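Local atomic coordinates of CTP:phosphocholine Cytidylyltransferase (Streptococcus pneumoniae, PDB entry 1JYK), a protein that catalyses the transfer of a cytidylyl group from CTP to phosphocholine, yielding CDP-choline and pyrophosphate. Residues 27-32 and 75-80. Numbering follows the deposited sequence.
Sequences KAIILA and IIIVGY
Ile30 and Ile77 lie at the middle of a parallel pairing in which the axes of strands 27-32 and 75-78 approach to 4.7 Å and their directions differ by 17°. Ala28, Ile30 and Ala32 supply the bonding groups of the first strand, Ile75 and Ile77 those of the second. The bond from Ile75 N to Ala28 O is 2.9 Å long and almost straight; Ile30 N then donates to Ile75 O, and Ile77 N to Ile30 O. The last rung, Ala32 N to Ile77 O at 3.0 Å, is bent (136° at the hydrogen), and beyond it a water joins Ala32 O to the backbone following the second strand, donating to Ala32 O and Tyr80 O and accepting from Gly79 N. Ile75 O also receives the CA-H of Ile29, and Ile30 O that of Ile76.

On one face, Ile29, Leu31 and Ile77 pack together. Ile77 holds CG1 beside its backbone N (chi1 -50°), where this methylene meets Leu31 CD2 at 4.0 Å and Ile29 CG2 at 4.2 Å; both neighbours lie alongside it, pointing the same way. Strand 121-125 adds Val123 against Leu31, and strand 95-98 adds Val97 against Ile77. The other face carries Ile30, Ile76 and Ala32: Ile76 sets CG2 anti to its own N, and this methyl reaches Ala32 CB at 4.0 Å, while its CG1 branch passes Ile30 CB at 4.3 Å. Ile59 of helix 58-68 covers both Ile30 and Ile76.

The chain between the two strands contains helix 58-68, which packs on the face of Ile30 and Ile76; two adjacent parallel strands joined in this way form a beta-alpha-beta crossover, here in the buried sheet of the Rossmann-like alpha/beta fold characteristic of nucleotidyltransferases.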
loop_
_atom_site.group_PDB
_atom_site.type_symbol
_atom_site.label_atom_id
_atom_site.label_comp_id
_atom_site.label_asym_id
_atom_site.label_seq_id
_atom_site.Cartn_x
_atom_site.Cartn_y
_atom_site.Cartn_z
ATOM N N LYS A 27 7.375 10.177 -5.316
ATOM C CA LYS A 27 6.793 10.406 -4.000
ATOM C C LYS A 27 6.236 9.111 -3.461
ATOM O O LYS A 27 6.433 8.048 -4.046
ATOM C CB LYS A 27 5.670 11.445 -4.076
ATOM C CG LYS A 27 5.851 12.487 -5.159
ATOM C CD LYS A 27 4.525 13.153 -5.523
ATOM C CE LYS A 27 3.784 12.369 -6.593
ATOM N NZ LYS A 27 4.552 12.281 -7.868
ATOM N N ALA A 28 5.535 9.201 -2.342
ATOM C CA ALA A 28 4.940 8.021 -1.740
ATOM C C ALA A 28 3.599 8.335 -1.095
ATOM O O ALA A 28 3.420 9.388 -0.480
ATOM C CB ALA A 28 5.886 7.425 -0.706
ATOM N N ILE A 29 2.663 7.409 -1.251
ATOM C CA ILE A 29 1.331 7.524 -0.677
ATOM C C ILE A 29 1.202 6.341 0.277
ATOM O O ILE A 29 1.401 5.193 -0.124
ATOM C CB ILE A 29 0.231 7.417 -1.770
ATOM C CG1 ILE A 29 0.276 8.643 -2.682
ATOM C CG2 ILE A 29 -1.136 7.272 -1.126
ATOM C CD1 ILE A 29 -0.279 8.385 -4.079
ATOM N N ILE A 30 0.896 6.617 1.538
ATOM C CA ILE A 30 0.740 5.560 2.528
ATOM C C ILE A 30 -0.728 5.476 2.933
ATOM O O ILE A 30 -1.328 6.467 3.374
ATOM C CB ILE A 30 1.622 5.817 3.783
ATOM C CG1 ILE A 30 3.081 6.005 3.356
ATOM C CG2 ILE A 30 1.497 4.653 4.764
ATOM C CD1 ILE A 30 4.045 6.247 4.511
ATOM N N LEU A 31 -1.310 4.294 2.764
ATOM C CA LEU A 31 -2.712 4.076 3.094
ATOM C C LEU A 31 -2.849 3.689 4.562
ATOM O O LEU A 31 -2.556 2.556 4.944
ATOM C CB LEU A 31 -3.291 2.981 2.191
ATOM C CG LEU A 31 -3.104 3.187 0.684
ATOM C CD1 LEU A 31 -3.631 1.970 -0.072
ATOM C CD2 LEU A 31 -3.824 4.445 0.238
ATOM N N ALA A 32 -3.303 4.636 5.382
ATOM C CA ALA A 32 -3.448 4.402 6.812
ATOM C C ALA A 32 -4.780 4.904 7.397
ATOM O O ALA A 32 -4.839 5.265 8.573
ATOM C CB ALA A 32 -2.274 5.068 7.549
ATOM N N ILE A 75 2.747 11.462 1.409
ATOM C CA ILE A 75 1.352 11.765 1.698
ATOM C C ILE A 75 0.737 10.574 2.423
ATOM O O ILE A 75 0.835 9.434 1.960
ATOM C CB ILE A 75 0.548 12.029 0.395
ATOM C CG1 ILE A 75 1.223 13.142 -0.420
ATOM C CG2 ILE A 75 -0.886 12.414 0.729
ATOM C CD1 ILE A 75 0.666 13.312 -1.830
ATOM N N ILE A 76 0.116 10.829 3.568
ATOM C CA ILE A 76 -0.502 9.762 4.331
ATOM C C ILE A 76 -2.012 9.948 4.377
ATOM O O ILE A 76 -2.501 11.009 4.773
ATOM C CB ILE A 76 0.043 9.715 5.774
ATOM C CG1 ILE A 76 1.570 9.671 5.748
ATOM C CG2 ILE A 76 -0.524 8.509 6.508
ATOM C CD1 ILE A 76 2.200 9.629 7.117
ATOM N N ILE A 77 -2.747 8.926 3.947
ATOM C CA ILE A 77 -4.197 8.973 3.981
ATOM C C ILE A 77 -4.623 8.522 5.380
ATOM O O ILE A 77 -4.370 7.385 5.779
ATOM C CB ILE A 77 -4.831 8.025 2.935
ATOM C CG1 ILE A 77 -4.196 8.248 1.557
ATOM C CG2 ILE A 77 -6.334 8.261 2.884
ATOM C CD1 ILE A 77 -4.144 9.703 1.123
ATOM N N VAL A 78 -5.264 9.419 6.123
ATOM C CA VAL A 78 -5.709 9.110 7.477
ATOM C C VAL A 78 -7.228 9.176 7.583
ATOM O O VAL A 78 -7.894 9.792 6.745
ATOM C CB VAL A 78 -5.077 10.089 8.524
ATOM C CG1 VAL A 78 -3.558 10.031 8.441
ATOM C CG2 VAL A 78 -5.564 11.522 8.287
ATOM N N GLY A 79 -7.767 8.532 8.614
ATOM C CA GLY A 79 -9.203 8.530 8.825
ATOM C C GLY A 79 -9.506 8.159 10.263
ATOM O O GLY A 79 -9.761 9.029 11.104
ATOM N N TYR A 80 -9.465 6.860 10.540
ATOM C CA TYR A 80 -9.714 6.326 11.872
ATOM C C TYR A 80 -8.644 6.843 12.845
ATOM O O TYR A 80 -7.449 6.650 12.609
ATOM C CB TYR A 80 -9.674 4.799 11.806
ATOM C CG TYR A 80 -9.875 4.111 13.130
ATOM C CD1 TYR A 80 -8.902 3.250 13.645
ATOM C CD2 TYR A 80 -11.042 4.301 13.866
ATOM C CE1 TYR A 80 -9.087 2.596 14.856
ATOM C CE2 TYR A 80 -11.239 3.653 15.079
ATOM C CZ TYR A 80 -10.258 2.803 15.570
ATOM O OH TYR A 80 -10.441 2.165 16.775
HETATM O O HOH W 1 -6.202 6.998 10.230
#